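Local atomic coordinates of synaptonemal complex protein 2 (Mus musculus, PDB entry 5IWZ), a protein that is a major component of the axial/lateral elements of meiotic synaptonemal complexes, needed for chromosome synapsis and for insertion of SYCP3 into the complexes. Residues P8-L13 and I76-K81; G221-L226 and T262-F267; N345-E350 and L354-L359. All blocks are in the same frame, centred on the assembly; numbering follows the deposited sequence.

How the contacts relate
Contacts 1 and 2 are buried meetings of a few mainly apolar side chains around a cysteine, with an arginine at the margin of contact 1, whereas contact 3 lies at the surface and is made chiefly of backbone hydrogen bonds. They follow one another along the chain and share no helix or strand. Contact 1 joins the N-terminal turn to helix 66-79 at one end of the helical, armadillo-repeat-like part, and contact 2 joins helices 216-229 and 260-274, with centres 41 Å apart on opposite sides of the chain's centre. Contact 3 pairs the strands of a β hairpin in the Spt16M-like domain, its centre 31 Å from that of contact 2.

Contact 1: residues P8-L13 and I76-K81; sequences PDLQQL and IGRCSK
Leu13 brings its CD2 methyl against Cys79, at 4.0 Å from CB and 4.2 Å from SG, and this is the tighter half of the contact. The leucine has CG opposite its backbone N (chi1 179°), with the CD2 branch meeting both the β-carbon and the sulfur of the cysteine. Cys79 turns its SG away from its own carbonyl carbon (chi1 -55°), and the same sulfur lies 4.4 Å from CD2 of Leu10, which puts it near both leucines. All three residues are buried. Their meeting joins the N-terminal turn to helix 66-79 near its C-terminal part, in the armadillo-repeat-like region, whose helices stack in succession; Leu29 and Leu32 of helix 27-32 and Phe49 of helix 49-63 add further apolar neighbours of Leu13. The other half is looser and more open to solvent. Here the partly exposed Arg78 approaches Leu10 with the end of its side chain, NH2 standing 4.4 Å from CD2, a distance that suggests no more than light van der Waals contact. The guanidinium finds its polar partner elsewhere, in a hydrogen bond from NH1 to the carbonyl oxygen of Ile35. On the outer side of the turn that carries the leucines, Asp9 closes an Asx turn: its OD2 accepts from the backbone N of Gln11 at 3.1 Å, from above the carboxylate plane. A second donor, NE2 of Gln11, reaches OD2 through the syn lone pair at 3.2 Å. Gln12 then takes the N-cap position of helix 13-23, with Leu13 following as its first residue.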
loop_
_atom_site.group_PDB
_atom_site.type_symbol
_atom_site.label_atom_id
_atom_site.label_comp_id
_atom_site.label_asym_id
_atom_site.label_seq_id
_atom_site.Cartn_x
_atom_site.Cartn_y
_atom_site.Cartn_z
ATOM N N PRO A 8 -6.944 4.476 -33.444
ATOM C CA PRO A 8 -7.607 3.553 -32.514
ATOM C C PRO A 8 -9.041 3.991 -32.267
ATOM O O PRO A 8 -9.344 5.184 -32.252
ATOM C CB PRO A 8 -6.767 3.666 -31.234
ATOM C CG PRO A 8 -5.594 4.597 -31.566
ATOM C CD PRO A 8 -6.008 5.387 -32.768
ATOM N N ASP A 9 -9.929 3.019 -32.066
ATOM C CA ASP A 9 -11.355 3.299 -31.879
ATOM C C ASP A 9 -11.831 2.730 -30.546
ATOM O O ASP A 9 -11.942 1.507 -30.395
ATOM C CB ASP A 9 -12.180 2.728 -33.030
ATOM C CG ASP A 9 -13.644 3.172 -32.986
ATOM O OD1 ASP A 9 -14.433 2.727 -33.848
ATOM O OD2 ASP A 9 -14.005 3.971 -32.090
ATOM N N LEU A 10 -12.159 3.620 -29.598
ATOM C CA LEU A 10 -12.641 3.170 -28.289
ATOM C C LEU A 10 -13.892 2.309 -28.403
ATOM O O LEU A 10 -14.066 1.365 -27.621
ATOM C CB LEU A 10 -12.921 4.358 -27.378
ATOM C CG LEU A 10 -11.663 5.002 -26.814
ATOM C CD1 LEU A 10 -12.025 6.322 -26.183
ATOM C CD2 LEU A 10 -11.003 4.082 -25.799
ATOM N N GLN A 11 -14.766 2.604 -29.369
ATOM C CA GLN A 11 -15.967 1.800 -29.563
ATOM C C GLN A 11 -15.651 0.343 -29.872
ATOM O O GLN A 11 -16.556 -0.498 -29.818
ATOM C CB GLN A 11 -16.809 2.394 -30.695
ATOM C CG GLN A 11 -17.198 3.839 -30.471
ATOM C CD GLN A 11 -17.827 4.456 -31.701
ATOM O OE1 GLN A 11 -18.931 5.003 -31.640
ATOM N NE2 GLN A 11 -17.130 4.363 -32.835
ATOM N N GLN A 12 -14.396 0.036 -30.185
ATOM C CA GLN A 12 -13.930 -1.293 -30.538
ATOM C C GLN A 12 -13.310 -2.031 -29.363
ATOM O O GLN A 12 -12.641 -3.050 -29.577
ATOM C CB GLN A 12 -12.900 -1.188 -31.662
ATOM C CG GLN A 12 -13.409 -0.481 -32.875
ATOM C CD GLN A 12 -13.990 -1.446 -33.864
ATOM O OE1 GLN A 12 -13.307 -1.884 -34.793
ATOM N NE2 GLN A 12 -15.256 -1.801 -33.668
ATOM N N LEU A 13 -13.505 -1.532 -28.136
ATOM C CA LEU A 13 -12.906 -2.136 -26.949
ATOM C C LEU A 13 -13.098 -3.644 -26.913
ATOM O O LEU A 13 -12.146 -4.390 -26.670
ATOM C CB LEU A 13 -13.487 -1.511 -25.675
ATOM C CG LEU A 13 -12.941 -2.080 -24.353
ATOM C CD1 LEU A 13 -11.431 -1.872 -24.227
ATOM C CD2 LEU A 13 -13.659 -1.496 -23.115
ATOM N N ILE A 76 -10.183 -1.651 -18.437
ATOM C CA ILE A 76 -11.532 -1.775 -17.881
ATOM C C ILE A 76 -11.867 -0.555 -17.029
ATOM O O ILE A 76 -12.923 0.067 -17.187
ATOM C CB ILE A 76 -11.655 -3.072 -17.065
ATOM C CG1 ILE A 76 -11.287 -4.281 -17.923
ATOM C CG2 ILE A 76 -13.057 -3.211 -16.494
ATOM C CD1 ILE A 76 -10.884 -5.495 -17.094
ATOM N N GLY A 77 -10.957 -0.185 -16.128
ATOM C CA GLY A 77 -11.209 0.954 -15.257
ATOM C C GLY A 77 -11.357 2.264 -16.010
ATOM O O GLY A 77 -12.277 3.039 -15.748
ATOM N N ARG A 78 -10.439 2.539 -16.943
ATOM C CA ARG A 78 -10.488 3.797 -17.697
ATOM C C ARG A 78 -11.792 3.928 -18.468
ATOM O O ARG A 78 -12.343 5.026 -18.603
ATOM C CB ARG A 78 -9.317 3.896 -18.682
ATOM C CG ARG A 78 -7.971 4.272 -18.091
ATOM C CD ARG A 78 -7.001 4.780 -19.181
ATOM N NE ARG A 78 -7.400 4.340 -20.518
ATOM C CZ ARG A 78 -7.599 5.154 -21.555
ATOM N NH1 ARG A 78 -7.428 6.461 -21.419
ATOM N NH2 ARG A 78 -7.960 4.666 -22.735
ATOM N N CYS A 79 -12.281 2.827 -19.015
ATOM C CA CYS A 79 -13.476 2.869 -19.833
ATOM C C CYS A 79 -14.741 2.572 -19.041
ATOM O O CYS A 79 -15.816 2.537 -19.641
ATOM C CB CYS A 79 -13.346 1.878 -21.000
ATOM S SG CYS A 79 -11.868 2.129 -21.989
ATOM N N SER A 80 -14.635 2.372 -17.722
ATOM C CA SER A 80 -15.730 1.763 -16.965
ATOM C C SER A 80 -17.013 2.582 -17.060
ATOM O O SER A 80 -18.107 2.019 -17.177
ATOM C CB SER A 80 -15.321 1.585 -15.501
ATOM O OG SER A 80 -15.100 2.840 -14.876
ATOM N N LYS A 81 -16.900 3.904 -17.031
ATOM C CA LYS A 81 -18.053 4.788 -17.013
ATOM C C LYS A 81 -18.573 5.131 -18.404
ATOM O O LYS A 81 -19.480 5.958 -18.526
ATOM C CB LYS A 81 -17.703 6.049 -16.226
ATOM C CG LYS A 81 -17.399 5.699 -14.777
ATOM C CD LYS A 81 -17.003 6.884 -13.931
ATOM C CE LYS A 81 -16.908 6.451 -12.473
ATOM N NZ LYS A 81 -16.757 7.605 -11.546
#

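Contact 2: residues G221-L226 and T262-F267; sequences GIVEAL and TDCRIF
Val223 sets its two methyls apart so that each meets a different partner: CG1 lies opposite the backbone N (chi1 171°) and goes to Cys264, while CG2 lies opposite the carbonyl carbon and goes to Phe267. Both partners extend from helix 260-274 with the same first torsion, SG of Cys264 and CG of Phe267 each opposite its backbone N (chi1 -169° and 165°), and being three residues apart they fall on one side of that helix, about a turn from each other. The thiol makes the closest approach: SG of Cys264 lies 3.6 Å from CG1 and 3.8 Å from CB of Val223. CE2 of Phe267 lies 3.9 Å and CD2 4.2 Å from CG2 of Val223, an oblique meeting of ring and methyl. A single β-branched side chain thus meets two residues of the facing helix, one with each methyl, and the packing across these segments is wholly apolar. Val223 also touches Phe260 and Leu268 of helix 260-274, Ile255 in the preceding loop and Ile210 of helix 197-212. Phe267 is held further by an edge-to-face stack with Phe252 of helix 246-253. Beyond the interface, Arg265 of helix 260-274 makes a salt bridge with Asp310 of strand 308-312, linking the helix to the adjoining β sheet.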
loop_
_atom_site.group_PDB
_atom_site.type_symbol
_atom_site.label_atom_id
_atom_site.label_comp_id
_atom_site.label_asym_id
_atom_site.label_seq_id
_atom_site.Cartn_x
_atom_site.Cartn_y
_atom_site.Cartn_z
ATOM N N GLY A 221 -1.122 1.568 9.748
ATOM C CA GLY A 221 -2.285 1.142 8.981
ATOM C C GLY A 221 -3.059 0.021 9.647
ATOM O O GLY A 221 -4.292 -0.026 9.576
ATOM N N ILE A 222 -2.348 -0.914 10.280
ATOM C CA ILE A 222 -3.014 -1.996 10.995
ATOM C C ILE A 222 -3.742 -1.459 12.216
ATOM O O ILE A 222 -4.906 -1.790 12.449
ATOM C CB ILE A 222 -2.013 -3.086 11.403
ATOM C CG1 ILE A 222 -1.502 -3.833 10.173
ATOM C CG2 ILE A 222 -2.672 -4.019 12.441
ATOM C CD1 ILE A 222 -0.309 -4.725 10.472
ATOM N N VAL A 223 -3.054 -0.652 13.034
ATOM C CA VAL A 223 -3.718 0.021 14.152
ATOM C C VAL A 223 -4.929 0.790 13.646
ATOM O O VAL A 223 -6.025 0.728 14.227
ATOM C CB VAL A 223 -2.742 0.957 14.894
ATOM C CG1 VAL A 223 -3.514 1.803 15.907
ATOM C CG2 VAL A 223 -1.628 0.178 15.604
ATOM N N GLU A 224 -4.746 1.527 12.551
ATOM C CA GLU A 224 -5.841 2.311 11.991
ATOM C C GLU A 224 -6.985 1.416 11.554
ATOM O O GLU A 224 -8.153 1.720 11.823
ATOM C CB GLU A 224 -5.364 3.154 10.808
ATOM C CG GLU A 224 -6.516 3.827 10.049
ATOM C CD GLU A 224 -6.063 4.615 8.822
ATOM O OE1 GLU A 224 -4.837 4.687 8.571
ATOM O OE2 GLU A 224 -6.934 5.168 8.108
ATOM N N ALA A 225 -6.673 0.305 10.882
ATOM C CA ALA A 225 -7.733 -0.614 10.480
ATOM C C ALA A 225 -8.465 -1.168 11.702
ATOM O O ALA A 225 -9.700 -1.206 11.736
ATOM C CB ALA A 225 -7.159 -1.749 9.622
ATOM N N LEU A 226 -7.712 -1.598 12.724
ATOM C CA LEU A 226 -8.340 -2.161 13.915
ATOM C C LEU A 226 -9.235 -1.138 14.597
ATOM O O LEU A 226 -10.310 -1.488 15.099
ATOM C CB LEU A 226 -7.285 -2.690 14.892
ATOM C CG LEU A 226 -6.485 -3.925 14.433
ATOM C CD1 LEU A 226 -5.336 -4.236 15.385
ATOM C CD2 LEU A 226 -7.365 -5.170 14.207
ATOM N N THR A 262 -1.874 11.315 16.421
ATOM C CA THR A 262 -0.810 11.529 17.396
ATOM C C THR A 262 -0.830 10.466 18.489
ATOM O O THR A 262 0.232 10.051 18.969
ATOM C CB THR A 262 -0.902 12.930 18.006
ATOM O OG1 THR A 262 -2.235 13.175 18.468
ATOM C CG2 THR A 262 -0.508 13.989 16.970
ATOM N N ASP A 263 -2.014 9.998 18.896
ATOM C CA ASP A 263 -2.041 8.922 19.886
ATOM C C ASP A 263 -1.454 7.643 19.308
ATOM O O ASP A 263 -0.825 6.858 20.029
ATOM C CB ASP A 263 -3.458 8.669 20.411
ATOM C CG ASP A 263 -3.948 9.750 21.389
ATOM O OD1 ASP A 263 -3.122 10.413 22.061
ATOM O OD2 ASP A 263 -5.181 9.897 21.510
ATOM N N CYS A 264 -1.630 7.425 18.004
ATOM C CA CYS A 264 -1.078 6.224 17.390
ATOM C C CYS A 264 0.451 6.247 17.404
ATOM O O CYS A 264 1.090 5.226 17.688
ATOM C CB CYS A 264 -1.622 6.072 15.972
ATOM S SG CYS A 264 -1.259 4.480 15.276
ATOM N N ARG A 265 1.052 7.409 17.119
ATOM C CA ARG A 265 2.497 7.578 17.303
ATOM C C ARG A 265 2.913 7.269 18.744
ATOM O O ARG A 265 3.895 6.552 18.987
ATOM C CB ARG A 265 2.910 9.007 16.907
ATOM C CG ARG A 265 4.330 9.441 17.353
ATOM C CD ARG A 265 5.452 8.542 16.794
ATOM N NE ARG A 265 5.670 8.734 15.358
ATOM C CZ ARG A 265 6.566 8.081 14.631
ATOM N NH1 ARG A 265 7.361 7.166 15.179
ATOM N NH2 ARG A 265 6.675 8.347 13.338
ATOM N N ILE A 266 2.175 7.794 19.718
ATOM C CA ILE A 266 2.524 7.535 21.113
ATOM C C ILE A 266 2.483 6.033 21.397
ATOM O O ILE A 266 3.451 5.451 21.908
ATOM C CB ILE A 266 1.603 8.339 22.054
ATOM C CG1 ILE A 266 1.922 9.834 21.951
ATOM C CG2 ILE A 266 1.712 7.855 23.519
ATOM C CD1 ILE A 266 0.853 10.732 22.541
ATOM N N PHE A 267 1.389 5.371 21.005
ATOM C CA PHE A 267 1.255 3.934 21.251
ATOM C C PHE A 267 2.387 3.147 20.597
ATOM O O PHE A 267 3.020 2.291 21.238
ATOM C CB PHE A 267 -0.108 3.444 20.752
ATOM C CG PHE A 267 -0.211 1.937 20.619
ATOM C CD1 PHE A 267 -0.370 1.131 21.744
ATOM C CD2 PHE A 267 -0.176 1.328 19.363
ATOM C CE1 PHE A 267 -0.486 -0.263 21.628
ATOM C CE2 PHE A 267 -0.291 -0.065 19.227
ATOM C CZ PHE A 267 -0.453 -0.864 20.353
#

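Contact 3: residues N345-E350 and L354-L359; sequences NIEVRE and LLTLTL
Asn345 and Thr356 form an antiparallel hydrogen-bonded pair, closed by two backbone bonds: Asn345 N to Thr356 O at 3.0 Å, and Thr356 N to Asn345 O at 2.9 Å. Glu347 and Leu354 repeat the pattern, with Glu347 N reaching Leu354 O at 3.0 Å and Leu354 N reaching Glu347 O at 2.8 Å, the latter almost perfectly straight (179° at the hydrogen). Between them, Ile346 and Leu355 are a non-hydrogen-bonded pair. Their side chains meet on one face of the sheet, CG1 of Ile346 lying 3.7 Å from CD1 of Leu355, and CA of Ile346 makes a CH···O contact of 3.1 Å with Leu354 O. The other face carries Asn345, Glu347, Leu354 and Thr356. There CG of Glu347, set between the backbone N and the carbonyl carbon (chi1 45°), runs beside Leu354 with CG 3.8 Å from CB, and its CD stands 4.0 Å from the leucine CD2. Further out, helix 383-390 covers the Ile346 face, where Thr387 touches both Ile346 and Leu355. Strand 372-378 flanks strand 352-359 on the side away from 341-349, placing Leu374 and Tyr376 against Leu354. Within this chain strand 341-349 is an outer strand of the antiparallel sheet, in the Spt16M-like domain. The hairpin therefore relies chiefly on its main-chain ladder, with largely aliphatic packing against helix 383-390, which also presents threonines, and a mixed surface opposite, where Glu347 lays its CG methylene and carboxylate carbon beside Leu354.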
loop_
_atom_site.group_PDB
_atom_site.type_symbol
_atom_site.label_atom_id
_atom_site.label_comp_id
_atom_site.label_asym_id
_atom_site.label_seq_id
_atom_site.Cartn_x
_atom_site.Cartn_y
_atom_site.Cartn_z
ATOM N N ASN A 345 27.392 7.173 5.358
ATOM C CA ASN A 345 28.388 7.241 6.416
ATOM C C ASN A 345 27.801 7.969 7.616
ATOM O O ASN A 345 26.785 8.663 7.517
ATOM C CB ASN A 345 29.690 7.915 5.940
ATOM C CG ASN A 345 29.552 9.395 5.753
ATOM O OD1 ASN A 345 29.761 10.173 6.690
ATOM N ND2 ASN A 345 29.233 9.810 4.529
ATOM N N ILE A 346 28.458 7.789 8.759
ATOM C CA ILE A 346 28.059 8.377 10.033
ATOM C C ILE A 346 29.294 9.032 10.636
ATOM O O ILE A 346 30.361 8.411 10.691
ATOM C CB ILE A 346 27.472 7.318 10.989
ATOM C CG1 ILE A 346 26.225 6.684 10.377
ATOM C CG2 ILE A 346 27.177 7.918 12.403
ATOM C CD1 ILE A 346 25.748 5.433 11.095
ATOM N N GLU A 347 29.159 10.291 11.048
ATOM C CA GLU A 347 30.261 11.073 11.592
ATOM C C GLU A 347 29.756 11.857 12.792
ATOM O O GLU A 347 28.598 12.284 12.825
ATOM C CB GLU A 347 30.857 12.046 10.549
ATOM C CG GLU A 347 29.809 12.827 9.745
ATOM C CD GLU A 347 30.404 13.733 8.660
ATOM O OE1 GLU A 347 31.058 14.747 9.012
ATOM O OE2 GLU A 347 30.208 13.442 7.455
ATOM N N VAL A 348 30.640 12.053 13.770
ATOM C CA VAL A 348 30.345 12.837 14.966
ATOM C C VAL A 348 31.096 14.156 14.871
ATOM O O VAL A 348 32.326 14.169 14.753
ATOM C CB VAL A 348 30.726 12.085 16.252
ATOM C CG1 VAL A 348 30.289 12.885 17.468
ATOM C CG2 VAL A 348 30.077 10.725 16.275
ATOM N N ARG A 349 30.366 15.266 14.909
ATOM C CA ARG A 349 30.999 16.576 14.934
ATOM C C ARG A 349 30.124 17.535 15.729
ATOM O O ARG A 349 28.899 17.498 15.613
ATOM C CB ARG A 349 31.239 17.118 13.516
ATOM N N GLU A 350 30.761 18.391 16.532
ATOM C CA GLU A 350 30.062 19.431 17.285
ATOM C C GLU A 350 28.924 18.839 18.110
ATOM O O GLU A 350 27.828 19.403 18.191
ATOM C CB GLU A 350 29.558 20.541 16.357
ATOM N N LEU A 354 25.878 12.711 12.488
ATOM C CA LEU A 354 25.372 12.971 11.148
ATOM C C LEU A 354 25.309 11.666 10.372
ATOM O O LEU A 354 26.336 11.010 10.164
ATOM C CB LEU A 354 26.265 13.970 10.413
ATOM C CG LEU A 354 25.822 14.323 8.996
ATOM C CD1 LEU A 354 24.381 14.769 9.009
ATOM C CD2 LEU A 354 26.731 15.407 8.376
ATOM N N LEU A 355 24.104 11.275 9.976
ATOM C CA LEU A 355 23.896 10.174 9.043
ATOM C C LEU A 355 23.703 10.793 7.665
ATOM O O LEU A 355 22.715 11.502 7.434
ATOM C CB LEU A 355 22.678 9.338 9.446
ATOM C CG LEU A 355 22.197 8.311 8.404
ATOM C CD1 LEU A 355 23.242 7.217 8.183
ATOM C CD2 LEU A 355 20.866 7.702 8.876
ATOM N N THR A 356 24.647 10.534 6.759
ATOM C CA THR A 356 24.589 11.004 5.379
ATOM C C THR A 356 24.306 9.825 4.462
ATOM O O THR A 356 25.110 8.891 4.404
ATOM C CB THR A 356 25.904 11.665 4.974
ATOM O OG1 THR A 356 26.180 12.732 5.879
ATOM C CG2 THR A 356 25.803 12.241 3.545
ATOM N N LEU A 357 23.162 9.864 3.764
ATOM C CA LEU A 357 22.766 8.833 2.798
ATOM C C LEU A 357 22.984 9.365 1.395
ATOM O O LEU A 357 22.356 10.353 1.007
ATOM C CB LEU A 357 21.295 8.438 2.934
ATOM C CG LEU A 357 20.679 7.848 4.203
ATOM C CD1 LEU A 357 19.158 7.662 3.992
ATOM C CD2 LEU A 357 21.355 6.534 4.554
ATOM N N THR A 358 23.862 8.718 0.638
ATOM C CA THR A 358 24.017 9.016 -0.780
ATOM C C THR A 358 23.049 8.121 -1.544
ATOM O O THR A 358 23.149 6.895 -1.462
ATOM C CB THR A 358 25.458 8.778 -1.232
ATOM O OG1 THR A 358 26.330 9.639 -0.504
ATOM C CG2 THR A 358 25.630 9.060 -2.726
ATOM N N LEU A 359 22.105 8.724 -2.259
ATOM C CA LEU A 359 21.121 7.964 -3.020
ATOM C C LEU A 359 21.603 7.692 -4.443
ATOM O O LEU A 359 22.385 8.453 -5.012
ATOM C CB LEU A 359 19.793 8.708 -3.070
ATOM C CG LEU A 359 19.231 9.156 -1.715
ATOM C CD1 LEU A 359 17.924 9.882 -1.958
ATOM C CD2 LEU A 359 19.032 7.978 -0.772
#